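Local atomic coordinates of nickel-dependent hydrogenase large subunit (Allochromatium vinosum, PDB entry 3MYR), a protein that catalyses, as the large subunit of a heterodimeric [NiFe] hydrogenase, the oxidation of molecular hydrogen at a nickel-iron centre, passing the electrons to an acceptor. Residues 280-288 with 482-493; 63-74 with 92-103. One frame throughout, in Å; residues are numbered along the deposited sequence.

Interaction 1 of 2, residues 280-288 with 482-493. With NFV (Ni-Fe oxidized active center), chain N.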
loop_
_atom_site.group_PDB
_atom_site.type_symbol
_atom_site.label_atom_id
_atom_site.label_comp_id
_atom_site.label_asym_id
_atom_site.label_seq_id
_atom_site.Cartn_x
_atom_site.Cartn_y
_atom_site.Cartn_z
ATOM N N ASN B 280 -0.467 3.922 24.593
ATOM C CA ASN B 280 -1.774 3.233 24.399
ATOM C C ASN B 280 -1.762 2.555 23.031
ATOM O O ASN B 280 -1.282 3.156 22.080
ATOM C CB ASN B 280 -2.900 4.256 24.399
ATOM C CG ASN B 280 -2.852 5.159 25.640
ATOM O OD1 ASN B 280 -2.525 4.696 26.748
ATOM N ND2 ASN B 280 -3.190 6.417 25.466
ATOM N N PHE B 281 -2.286 1.329 22.932
ATOM C CA PHE B 281 -2.202 0.533 21.698
ATOM C C PHE B 281 -3.542 -0.118 21.436
ATOM O O PHE B 281 -4.189 -0.536 22.356
ATOM C CB PHE B 281 -1.101 -0.522 21.810
ATOM C CG PHE B 281 0.215 0.089 22.044
ATOM C CD1 PHE B 281 0.590 0.458 23.345
ATOM C CD2 PHE B 281 1.065 0.399 20.956
ATOM C CE1 PHE B 281 1.848 1.132 23.590
ATOM C CE2 PHE B 281 2.299 1.043 21.179
ATOM C CZ PHE B 281 2.649 1.474 22.494
ATOM N N LEU B 282 -3.946 -0.209 20.178
ATOM C CA LEU B 282 -5.237 -0.753 19.878
ATOM C C LEU B 282 -5.122 -1.818 18.767
ATOM O O LEU B 282 -4.481 -1.571 17.720
ATOM C CB LEU B 282 -6.154 0.411 19.456
ATOM C CG LEU B 282 -7.494 0.100 18.799
ATOM C CD1 LEU B 282 -8.448 -0.408 19.899
ATOM C CD2 LEU B 282 -8.044 1.346 18.131
ATOM N N CYS B 283 -5.814 -2.955 18.989
ATOM C CA CYS B 283 -5.974 -4.014 17.998
ATOM C C CYS B 283 -7.432 -4.413 17.869
ATOM O O CYS B 283 -8.083 -4.647 18.874
ATOM C CB CYS B 283 -5.222 -5.280 18.417
ATOM S SG CYS B 283 -3.455 -5.006 18.559
ATOM N N TYR B 284 -7.889 -4.613 16.639
ATOM C CA TYR B 284 -9.160 -5.285 16.430
ATOM C C TYR B 284 -8.978 -6.795 16.366
ATOM O O TYR B 284 -9.976 -7.536 16.507
ATOM C CB TYR B 284 -9.836 -4.788 15.161
ATOM C CG TYR B 284 -10.070 -3.296 15.060
ATOM C CD1 TYR B 284 -10.220 -2.499 16.216
ATOM C CD2 TYR B 284 -10.265 -2.689 13.785
ATOM C CE1 TYR B 284 -10.500 -1.107 16.102
ATOM C CE2 TYR B 284 -10.540 -1.249 13.659
ATOM C CZ TYR B 284 -10.597 -0.486 14.827
ATOM O OH TYR B 284 -10.835 0.875 14.692
ATOM N N GLY B 285 -7.749 -7.261 16.096
ATOM C CA GLY B 285 -7.503 -8.699 15.965
ATOM C C GLY B 285 -7.868 -9.224 14.564
ATOM O O GLY B 285 -8.528 -8.528 13.767
ATOM N N ASP B 286 -7.394 -10.426 14.222
ATOM C CA ASP B 286 -7.621 -10.984 12.889
ATOM C C ASP B 286 -7.140 -12.433 12.814
ATOM O O ASP B 286 -6.479 -12.907 13.733
ATOM C CB ASP B 286 -6.863 -10.167 11.836
ATOM C CG ASP B 286 -7.569 -10.185 10.468
ATOM O OD1 ASP B 286 -7.455 -9.196 9.726
ATOM O OD2 ASP B 286 -8.189 -11.223 10.109
ATOM N N LEU B 287 -7.446 -13.091 11.701
ATOM C CA LEU B 287 -6.875 -14.373 11.321
ATOM C C LEU B 287 -7.453 -15.532 12.139
ATOM O O LEU B 287 -6.761 -16.159 12.963
ATOM C CB LEU B 287 -5.357 -14.381 11.290
ATOM C CG LEU B 287 -4.800 -13.352 10.259
ATOM C CD1 LEU B 287 -3.307 -13.124 10.599
ATOM C CD2 LEU B 287 -4.965 -13.845 8.785
ATOM N N PRO B 288 -8.730 -15.845 11.871
ATOM C CA PRO B 288 -9.408 -16.941 12.616
ATOM C C PRO B 288 -8.920 -18.331 12.150
ATOM O O PRO B 288 -8.565 -18.473 10.995
ATOM C CB PRO B 288 -10.889 -16.737 12.247
ATOM C CG PRO B 288 -10.819 -16.120 10.826
ATOM C CD PRO B 288 -9.650 -15.126 10.953
ATOM N N ILE B 482 -13.736 -5.635 10.029
ATOM C CA ILE B 482 -12.480 -5.339 10.714
ATOM C C ILE B 482 -11.358 -6.168 10.132
ATOM O O ILE B 482 -11.563 -7.219 9.489
ATOM C CB ILE B 482 -12.546 -5.531 12.280
ATOM C CG1 ILE B 482 -12.949 -6.936 12.649
ATOM C CG2 ILE B 482 -13.559 -4.651 12.876
ATOM C CD1 ILE B 482 -11.718 -7.998 12.729
ATOM N N MET B 483 -10.148 -5.679 10.311
ATOM C CA MET B 483 -8.994 -6.412 9.813
ATOM C C MET B 483 -7.770 -5.855 10.549
ATOM O O MET B 483 -7.807 -4.707 11.005
ATOM C CB MET B 483 -8.863 -6.186 8.327
ATOM C CG MET B 483 -7.416 -6.159 7.927
ATOM S SD MET B 483 -7.369 -6.716 6.297
ATOM C CE MET B 483 -5.967 -7.825 6.327
ATOM N N GLU B 484 -6.723 -6.655 10.696
ATOM C CA GLU B 484 -5.432 -6.128 11.158
ATOM C C GLU B 484 -4.635 -6.027 9.876
ATOM O O GLU B 484 -4.232 -7.044 9.323
ATOM C CB GLU B 484 -4.756 -7.096 12.148
ATOM C CG GLU B 484 -5.231 -6.963 13.660
ATOM C CD GLU B 484 -4.910 -5.578 14.339
ATOM O OE1 GLU B 484 -3.881 -4.885 14.011
ATOM O OE2 GLU B 484 -5.700 -5.203 15.243
ATOM N N ALA B 485 -4.520 -4.821 9.335
ATOM C CA ALA B 485 -3.757 -4.599 8.098
ATOM C C ALA B 485 -2.268 -4.498 8.524
ATOM O O ALA B 485 -1.995 -4.321 9.713
ATOM C CB ALA B 485 -4.232 -3.286 7.444
ATOM N N PRO B 486 -1.308 -4.698 7.598
ATOM C CA PRO B 486 0.107 -4.521 8.041
ATOM C C PRO B 486 0.439 -3.248 8.856
ATOM O O PRO B 486 1.327 -3.296 9.693
ATOM C CB PRO B 486 0.907 -4.502 6.712
ATOM C CG PRO B 486 0.043 -5.373 5.816
ATOM C CD PRO B 486 -1.403 -4.984 6.137
ATOM N N ARG B 487 -0.273 -2.136 8.631
ATOM C CA ARG B 487 -0.039 -0.937 9.423
ATOM C C ARG B 487 -0.891 -0.828 10.685
ATOM O O ARG B 487 -0.624 0.016 11.504
ATOM C CB ARG B 487 -0.108 0.321 8.557
ATOM C CG ARG B 487 1.048 0.358 7.567
ATOM C CD ARG B 487 0.762 1.215 6.303
ATOM N NE ARG B 487 1.888 0.983 5.370
ATOM C CZ ARG B 487 2.036 -0.091 4.576
ATOM N NH1 ARG B 487 1.148 -1.107 4.463
ATOM N NH2 ARG B 487 3.155 -0.229 3.981
ATOM N N GLY B 488 -1.850 -1.731 10.885
ATOM C CA GLY B 488 -2.582 -1.791 12.151
ATOM C C GLY B 488 -4.105 -1.959 11.887
ATOM O O GLY B 488 -4.538 -2.330 10.768
ATOM N N ALA B 489 -4.911 -1.626 12.892
ATOM C CA ALA B 489 -6.321 -1.949 12.931
ATOM C C ALA B 489 -7.090 -1.142 11.896
ATOM O O ALA B 489 -7.032 0.076 11.955
ATOM C CB ALA B 489 -6.882 -1.583 14.333
ATOM N N LEU B 490 -7.925 -1.804 11.092
ATOM C CA LEU B 490 -8.595 -1.191 9.963
ATOM C C LEU B 490 -10.035 -1.585 10.148
ATOM O O LEU B 490 -10.307 -2.757 10.441
ATOM C CB LEU B 490 -8.106 -1.811 8.609
ATOM C CG LEU B 490 -8.983 -1.585 7.356
ATOM C CD1 LEU B 490 -8.971 -0.106 6.972
ATOM C CD2 LEU B 490 -8.398 -2.355 6.111
ATOM N N GLY B 491 -10.959 -0.635 9.973
ATOM C CA GLY B 491 -12.383 -0.955 10.024
ATOM C C GLY B 491 -13.111 -0.189 8.907
ATOM O O GLY B 491 -12.743 0.987 8.628
ATOM N N HIS B 492 -14.144 -0.818 8.306
ATOM C CA HIS B 492 -15.021 -0.170 7.376
ATOM C C HIS B 492 -16.395 -0.292 8.004
ATOM O O HIS B 492 -16.852 -1.412 8.251
ATOM C CB HIS B 492 -15.044 -0.882 6.036
ATOM C CG HIS B 492 -13.788 -0.696 5.229
ATOM N ND1 HIS B 492 -13.720 -1.002 3.895
ATOM C CD2 HIS B 492 -12.573 -0.190 5.561
ATOM C CE1 HIS B 492 -12.509 -0.725 3.438
ATOM N NE2 HIS B 492 -11.809 -0.188 4.421
ATOM N N TRP B 493 -17.058 0.845 8.251
ATOM C CA TRP B 493 -18.424 0.769 8.788
ATOM C C TRP B 493 -19.387 1.085 7.642
ATOM O O TRP B 493 -19.249 2.132 6.998
ATOM C CB TRP B 493 -18.577 1.810 9.886
ATOM C CG TRP B 493 -17.981 1.399 11.194
ATOM C CD1 TRP B 493 -18.684 0.985 12.307
ATOM C CD2 TRP B 493 -16.599 1.479 11.595
ATOM N NE1 TRP B 493 -17.819 0.770 13.346
ATOM C CE2 TRP B 493 -16.536 1.040 12.934
ATOM C CE3 TRP B 493 -15.380 1.761 10.906
ATOM C CZ2 TRP B 493 -15.330 0.965 13.645
ATOM C CZ3 TRP B 493 -14.187 1.712 11.602
ATOM C CH2 TRP B 493 -14.158 1.302 12.967
HETATM FE FE NFV N . -2.989 0.636 4.658
HETATM NI NI NFV N . -1.711 1.875 2.226
HETATM C C1 NFV N . -4.347 0.142 5.283
HETATM O O1 NFV N . -5.379 -0.279 5.824
HETATM C C2 NFV N . -2.098 -0.775 5.579
HETATM N N2 NFV N . -1.567 -1.667 6.149
HETATM C C3 NFV N . -2.677 1.857 6.059
HETATM N N3 NFV N . -2.501 2.634 6.918
HETATM O O4 NFV N . -1.229 1.162 3.901
HETATM O O HOH W 1 -3.440 -2.583 15.504
HETATM O O HOH W 2 -9.460 1.471 12.365
#
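Two carboxylates carry the polar contact: that of Glu-484 takes backbone amides of 280-288, and that of Asp-286 takes the Glu-484 amide. The amide of Gly-285 gives a nearly straight bond to Glu-484 OE2 (3.0 Å, 164°), arriving on the anti lone pair; the Tyr-284 N bond to the same oxygen is weak, its N-H being badly bent. In return, Glu-484 N donates to Asp-286 OD1 at 2.8 Å, again on an anti lone pair. Asp-286 OD2 faces the other way, taking the Leu-287 amide and a salt bridge from Arg-74. Were Asp-286 an alanine, the Glu-484 amide would probably lose this acceptor and Arg-74 its carboxylate mate. A bend at chi2 (-63°) turns the Glu-484 carboxylate toward the amides of Tyr-284 and Gly-285, while OE1 forms a salt bridge with Arg-393. Water 1 joins that oxygen to Leu-282 O, donating to both.

Outward from this polar patch lies the Tyr-284 ring. Ala-489 CB sits 3.5 Å from the Tyr-284 ring centroid and only 10° off the ring normal, a CH-pi contact over the face. Ile-482 CG2 approaches Tyr-284 CD2 obliquely at 3.9 Å. The hydroxyl lies in the plane of the Trp-493 ring, at its edge, and donates to water 2, which in turn donates to Ala-489 O.

Strands 476-485 and 488-497 form a beta hairpin, closed by a type I turn from Ala-485 to Gly-488. The turn presents Arg-487 N to N2 of the nickel-iron group (2.8 Å), with a weaker bond from NH1, and Leu-490 CD2 lies 3.7 Å from O1 of that group. The buried contact thus joins strand 281-288 to the hairpin that lines the active-site pocket of this [NiFe] hydrogenase.

Interaction 2 of 2, residues 63-74 with 92-103. With NFV (Ni-Fe oxidized active center), chain N.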
loop_
_atom_site.group_PDB
_atom_site.type_symbol
_atom_site.label_atom_id
_atom_site.label_comp_id
_atom_site.label_asym_id
_atom_site.label_seq_id
_atom_site.Cartn_x
_atom_site.Cartn_y
_atom_site.Cartn_z
ATOM N N VAL B 63 -0.335 -0.131 -1.875
ATOM C CA VAL B 63 0.816 -0.699 -1.129
ATOM C C VAL B 63 0.238 -1.733 -0.169
ATOM O O VAL B 63 0.601 -2.902 -0.242
ATOM C CB VAL B 63 1.578 0.365 -0.311
ATOM C CG1 VAL B 63 2.684 -0.331 0.562
ATOM C CG2 VAL B 63 2.217 1.291 -1.267
ATOM N N CYS B 64 -0.711 -1.346 0.705
ATOM C CA CYS B 64 -1.447 -2.376 1.399
ATOM C C CYS B 64 -2.618 -2.767 0.433
ATOM O O CYS B 64 -3.791 -2.605 0.749
ATOM C CB CYS B 64 -1.975 -1.939 2.777
ATOM S SG CYS B 64 -2.973 -0.391 2.593
ATOM N N THR B 65 -2.287 -3.290 -0.734
ATOM C CA THR B 65 -3.333 -3.802 -1.598
ATOM C C THR B 65 -3.968 -4.995 -0.809
ATOM O O THR B 65 -3.417 -5.358 0.242
ATOM C CB THR B 65 -2.763 -4.254 -2.942
ATOM O OG1 THR B 65 -3.871 -4.587 -3.778
ATOM C CG2 THR B 65 -1.842 -5.438 -2.781
ATOM N N LEU B 66 -5.138 -5.461 -1.233
ATOM C CA LEU B 66 -5.897 -6.522 -0.547
ATOM C C LEU B 66 -6.640 -6.051 0.717
ATOM O O LEU B 66 -7.789 -6.431 0.943
ATOM C CB LEU B 66 -5.025 -7.818 -0.343
ATOM C CG LEU B 66 -5.568 -8.891 0.630
ATOM C CD1 LEU B 66 -5.131 -10.228 0.214
ATOM C CD2 LEU B 66 -5.076 -8.599 2.056
ATOM N N VAL B 67 -6.012 -5.242 1.581
ATOM C CA VAL B 67 -6.596 -5.144 2.941
ATOM C C VAL B 67 -7.931 -4.391 2.984
ATOM O O VAL B 67 -8.800 -4.776 3.765
ATOM C CB VAL B 67 -5.635 -4.476 4.004
ATOM C CG1 VAL B 67 -4.275 -5.245 4.008
ATOM C CG2 VAL B 67 -5.466 -2.986 3.668
ATOM N N HIS B 68 -8.130 -3.389 2.113
ATOM C CA HIS B 68 -9.442 -2.766 2.069
ATOM C C HIS B 68 -10.475 -3.641 1.348
ATOM O O HIS B 68 -11.640 -3.451 1.591
ATOM C CB HIS B 68 -9.365 -1.372 1.419
ATOM C CG HIS B 68 -8.565 -0.390 2.243
ATOM N ND1 HIS B 68 -9.057 0.203 3.372
ATOM C CD2 HIS B 68 -7.307 0.098 2.090
ATOM C CE1 HIS B 68 -8.125 0.978 3.920
ATOM N NE2 HIS B 68 -7.054 0.941 3.152
ATOM N N GLY B 69 -10.064 -4.460 0.356
ATOM C CA GLY B 69 -10.961 -5.426 -0.224
ATOM C C GLY B 69 -11.471 -6.342 0.885
ATOM O O GLY B 69 -12.650 -6.607 0.980
ATOM N N ILE B 70 -10.578 -6.893 1.686
ATOM C CA ILE B 70 -10.979 -7.770 2.762
ATOM C C ILE B 70 -11.906 -7.075 3.794
ATOM O O ILE B 70 -12.946 -7.621 4.163
ATOM C CB ILE B 70 -9.706 -8.417 3.428
ATOM C CG1 ILE B 70 -9.319 -9.597 2.515
ATOM C CG2 ILE B 70 -10.079 -8.968 4.852
ATOM C CD1 ILE B 70 -8.086 -10.091 2.809
ATOM N N ALA B 71 -11.532 -5.882 4.259
ATOM C CA ALA B 71 -12.354 -5.176 5.247
ATOM C C ALA B 71 -13.752 -4.874 4.656
ATOM O O ALA B 71 -14.770 -4.991 5.351
ATOM C CB ALA B 71 -11.666 -3.861 5.642
ATOM N N SER B 72 -13.783 -4.525 3.360
ATOM C CA SER B 72 -15.028 -4.217 2.691
ATOM C C SER B 72 -15.967 -5.402 2.596
ATOM O O SER B 72 -17.137 -5.295 2.965
ATOM C CB SER B 72 -14.796 -3.635 1.285
ATOM O OG SER B 72 -16.027 -3.225 0.746
ATOM N N VAL B 73 -15.487 -6.560 2.146
ATOM C CA VAL B 73 -16.434 -7.711 1.944
ATOM C C VAL B 73 -16.816 -8.178 3.361
ATOM O O VAL B 73 -17.942 -8.641 3.580
ATOM C CB VAL B 73 -15.816 -8.897 1.118
ATOM C CG1 VAL B 73 -15.573 -8.476 -0.370
ATOM C CG2 VAL B 73 -14.506 -9.340 1.738
ATOM N N ARG B 74 -15.900 -8.091 4.319
ATOM C CA ARG B 74 -16.253 -8.439 5.724
ATOM C C ARG B 74 -17.335 -7.488 6.297
ATOM O O ARG B 74 -18.166 -7.922 7.109
ATOM C CB ARG B 74 -15.045 -8.352 6.652
ATOM C CG ARG B 74 -14.115 -9.559 6.558
ATOM C CD ARG B 74 -12.889 -9.407 7.457
ATOM N NE ARG B 74 -11.994 -10.580 7.370
ATOM C CZ ARG B 74 -10.821 -10.675 7.993
ATOM N NH1 ARG B 74 -10.392 -9.666 8.727
ATOM N NH2 ARG B 74 -10.045 -11.761 7.847
ATOM N N ARG B 92 -8.553 -16.551 2.378
ATOM C CA ARG B 92 -8.373 -15.197 2.776
ATOM C C ARG B 92 -7.200 -15.062 3.765
ATOM O O ARG B 92 -6.422 -14.152 3.624
ATOM C CB ARG B 92 -9.630 -14.561 3.365
ATOM C CG ARG B 92 -10.667 -14.120 2.287
ATOM C CD ARG B 92 -11.999 -13.616 3.006
ATOM N NE ARG B 92 -13.059 -13.266 2.061
ATOM C CZ ARG B 92 -14.249 -12.798 2.427
ATOM N NH1 ARG B 92 -14.481 -12.502 3.735
ATOM N NH2 ARG B 92 -15.161 -12.557 1.494
ATOM N N ASN B 93 -7.087 -15.965 4.740
ATOM C CA ASN B 93 -5.975 -15.919 5.670
ATOM C C ASN B 93 -4.647 -16.008 4.931
ATOM O O ASN B 93 -3.703 -15.275 5.252
ATOM C CB ASN B 93 -5.997 -17.084 6.695
ATOM C CG ASN B 93 -7.043 -16.914 7.784
ATOM O OD1 ASN B 93 -7.259 -17.855 8.600
ATOM N ND2 ASN B 93 -7.711 -15.776 7.817
ATOM N N LEU B 94 -4.529 -16.984 4.026
ATOM C CA LEU B 94 -3.310 -17.137 3.245
ATOM C C LEU B 94 -2.936 -15.864 2.458
ATOM O O LEU B 94 -1.763 -15.423 2.441
ATOM C CB LEU B 94 -3.483 -18.315 2.274
ATOM C CG LEU B 94 -3.377 -19.711 2.924
ATOM C CD1 LEU B 94 -3.975 -20.802 1.989
ATOM C CD2 LEU B 94 -1.883 -20.040 3.246
ATOM N N MET B 95 -3.925 -15.231 1.834
ATOM C CA MET B 95 -3.670 -14.006 1.058
ATOM C C MET B 95 -3.283 -12.889 2.019
ATOM O O MET B 95 -2.424 -12.071 1.698
ATOM C CB MET B 95 -4.932 -13.630 0.269
ATOM C CG MET B 95 -5.230 -14.624 -0.862
ATOM S SD MET B 95 -6.743 -14.188 -1.799
ATOM C CE MET B 95 -7.904 -13.524 -0.596
ATOM N N ILE B 96 -3.930 -12.820 3.188
ATOM C CA ILE B 96 -3.555 -11.795 4.166
ATOM C C ILE B 96 -2.125 -12.004 4.635
ATOM O O ILE B 96 -1.327 -11.077 4.629
ATOM C CB ILE B 96 -4.518 -11.758 5.400
ATOM C CG1 ILE B 96 -5.894 -11.310 4.956
ATOM C CG2 ILE B 96 -3.937 -10.880 6.623
ATOM C CD1 ILE B 96 -7.001 -11.690 6.023
ATOM N N GLY B 97 -1.773 -13.229 4.998
ATOM C CA GLY B 97 -0.374 -13.531 5.439
ATOM C C GLY B 97 0.600 -13.161 4.300
ATOM O O GLY B 97 1.617 -12.506 4.546
ATOM N N ALA B 98 0.291 -13.539 3.065
ATOM C CA ALA B 98 1.199 -13.218 1.917
ATOM C C ALA B 98 1.351 -11.713 1.818
ATOM O O ALA B 98 2.447 -11.214 1.453
ATOM C CB ALA B 98 0.660 -13.749 0.568
ATOM N N GLN B 99 0.268 -10.968 2.092
ATOM C CA GLN B 99 0.359 -9.489 1.953
ATOM C C GLN B 99 1.279 -8.877 3.058
ATOM O O GLN B 99 2.057 -7.935 2.814
ATOM C CB GLN B 99 -1.060 -8.867 2.054
ATOM C CG GLN B 99 -1.038 -7.326 2.160
ATOM C CD GLN B 99 -0.352 -6.670 0.926
ATOM O OE1 GLN B 99 -0.431 -7.198 -0.163
ATOM N NE2 GLN B 99 0.322 -5.514 1.122
ATOM N N TYR B 100 1.089 -9.310 4.319
ATOM C CA TYR B 100 1.958 -8.891 5.386
ATOM C C TYR B 100 3.425 -9.100 5.042
ATOM O O TYR B 100 4.267 -8.218 5.271
ATOM C CB TYR B 100 1.720 -9.745 6.657
ATOM C CG TYR B 100 0.771 -9.093 7.600
ATOM C CD1 TYR B 100 -0.625 -9.138 7.370
ATOM C CD2 TYR B 100 1.226 -8.547 8.778
ATOM C CE1 TYR B 100 -1.547 -8.628 8.303
ATOM C CE2 TYR B 100 0.314 -8.038 9.712
ATOM C CZ TYR B 100 -1.060 -8.111 9.509
ATOM O OH TYR B 100 -1.940 -7.603 10.519
ATOM N N ILE B 101 3.747 -10.306 4.605
ATOM C CA ILE B 101 5.169 -10.668 4.414
ATOM C C ILE B 101 5.761 -9.822 3.281
ATOM O O ILE B 101 6.799 -9.232 3.431
ATOM C CB ILE B 101 5.249 -12.133 4.148
ATOM C CG1 ILE B 101 4.890 -12.808 5.512
ATOM C CG2 ILE B 101 6.688 -12.556 3.798
ATOM C CD1 ILE B 101 4.311 -14.178 5.239
ATOM N N HIS B 102 5.046 -9.722 2.156
ATOM C CA HIS B 102 5.485 -8.920 1.039
ATOM C C HIS B 102 5.697 -7.492 1.524
ATOM O O HIS B 102 6.689 -6.869 1.246
ATOM C CB HIS B 102 4.388 -8.951 -0.072
ATOM C CG HIS B 102 4.740 -8.139 -1.273
ATOM N ND1 HIS B 102 4.452 -6.788 -1.372
ATOM C CD2 HIS B 102 5.406 -8.471 -2.409
ATOM C CE1 HIS B 102 4.875 -6.351 -2.551
ATOM N NE2 HIS B 102 5.498 -7.341 -3.176
ATOM N N ASP B 103 4.694 -6.944 2.202
ATOM C CA ASP B 103 4.640 -5.533 2.539
ATOM C C ASP B 103 5.729 -5.174 3.624
ATOM O O ASP B 103 6.467 -4.222 3.462
ATOM C CB ASP B 103 3.220 -5.300 3.087
ATOM C CG ASP B 103 2.836 -3.860 3.187
ATOM O OD1 ASP B 103 3.738 -2.971 3.351
ATOM O OD2 ASP B 103 1.587 -3.603 3.098
HETATM FE FE NFV N . -2.989 0.636 4.658
HETATM NI NI NFV N . -1.711 1.875 2.226
HETATM C C1 NFV N . -4.347 0.142 5.283
HETATM O O1 NFV N . -5.379 -0.279 5.824
HETATM C C2 NFV N . -2.098 -0.775 5.579
HETATM N N2 NFV N . -1.567 -1.667 6.149
HETATM C C3 NFV N . -2.677 1.857 6.059
HETATM N N3 NFV N . -2.501 2.634 6.918
HETATM O O4 NFV N . -1.229 1.162 3.901
HETATM O O HOH W 3 2.973 -4.770 -0.453
HETATM O O HOH W 4 -13.216 -12.982 6.329
#
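The loop carrying Cys-64, a ligand of the active-site iron, runs directly into helix 67-74 and packs with it against helix 92-103. Cys-64 SG lies 2.3 Å from the iron, which Cys-558 also binds; Val-67 and His-68 line the same pocket. The two helix segments run roughly antiparallel (149° between directions), with axes 11.2 Å apart.

At the loop end, Gln-99 NE2 makes a weak bond to Val-63 O at 3.0 Å, its angle only 127°, and donates to Asp-103 OD2 within its own helix. CG of Gln-99 is anti to the backbone N (chi1 170°), and a bend at chi2 brings the amide across Thr-65, whose CG2 is 3.5 Å from Gln-99 OE1. Water 3 also donates to Val-63 O and hydrogen-bonds His-102 ND1.

Further along, the interface is apolar and tight: Leu-66 CD1 meets Met-95 CB at 3.4 Å, and Ile-70 CD1 presses on Ile-96 CG1 at 3.3 Å. Leu-66 CD2 reaches between Ile-96 and Gln-99. At the far end, Val-73 CG2 lies over one face of the Arg-92 guanidinium, offset toward its rim. Extended side chains of Arg-74 and Arg-92 slide past each other in opposite directions, and water 4 accepts from Arg-74 NE and Arg-92 NH1.

Their like charges, 4.8 Å apart between Arg-74 NE and Arg-92 NH1, are probably offset by Asp-286 and Glu-77, their respective salt-bridge partners; Arg-74 NH1 also hydrogen-bonds Ile-482 O. At the opposite end the amide-carboxylate network reaches Asp-103, a second-shell residue whose salt bridge may help position Arg-487, which hydrogen-bonds the nickel-iron group.

How the interactions relate
Interaction 2 is complete, by residue 103, before interaction 1 begins at residue 280, yet their centres lie only about 11 Å apart, each about 10 Å from the centre of the chain. Helices 67-80 and 86-112 meet the hairpin of strands 476-485 and 488-497 directly. Tyr-100 OH to Glu-484 O (2.6 Å) and Arg-74 NH1 to Ile-482 O (2.8 Å) are probable hydrogen bonds between them, while Leu-490 CD1 packs on His-68 CE1 at 3.3 Å. Both contacts touch the nickel-iron group: 63-74 supplies an iron ligand, and 482-493 supplies hydrogen-bond donors. Segments 63-74 and 482-493 thus line the buried site, with 92-103 and 280-288 packed behind them.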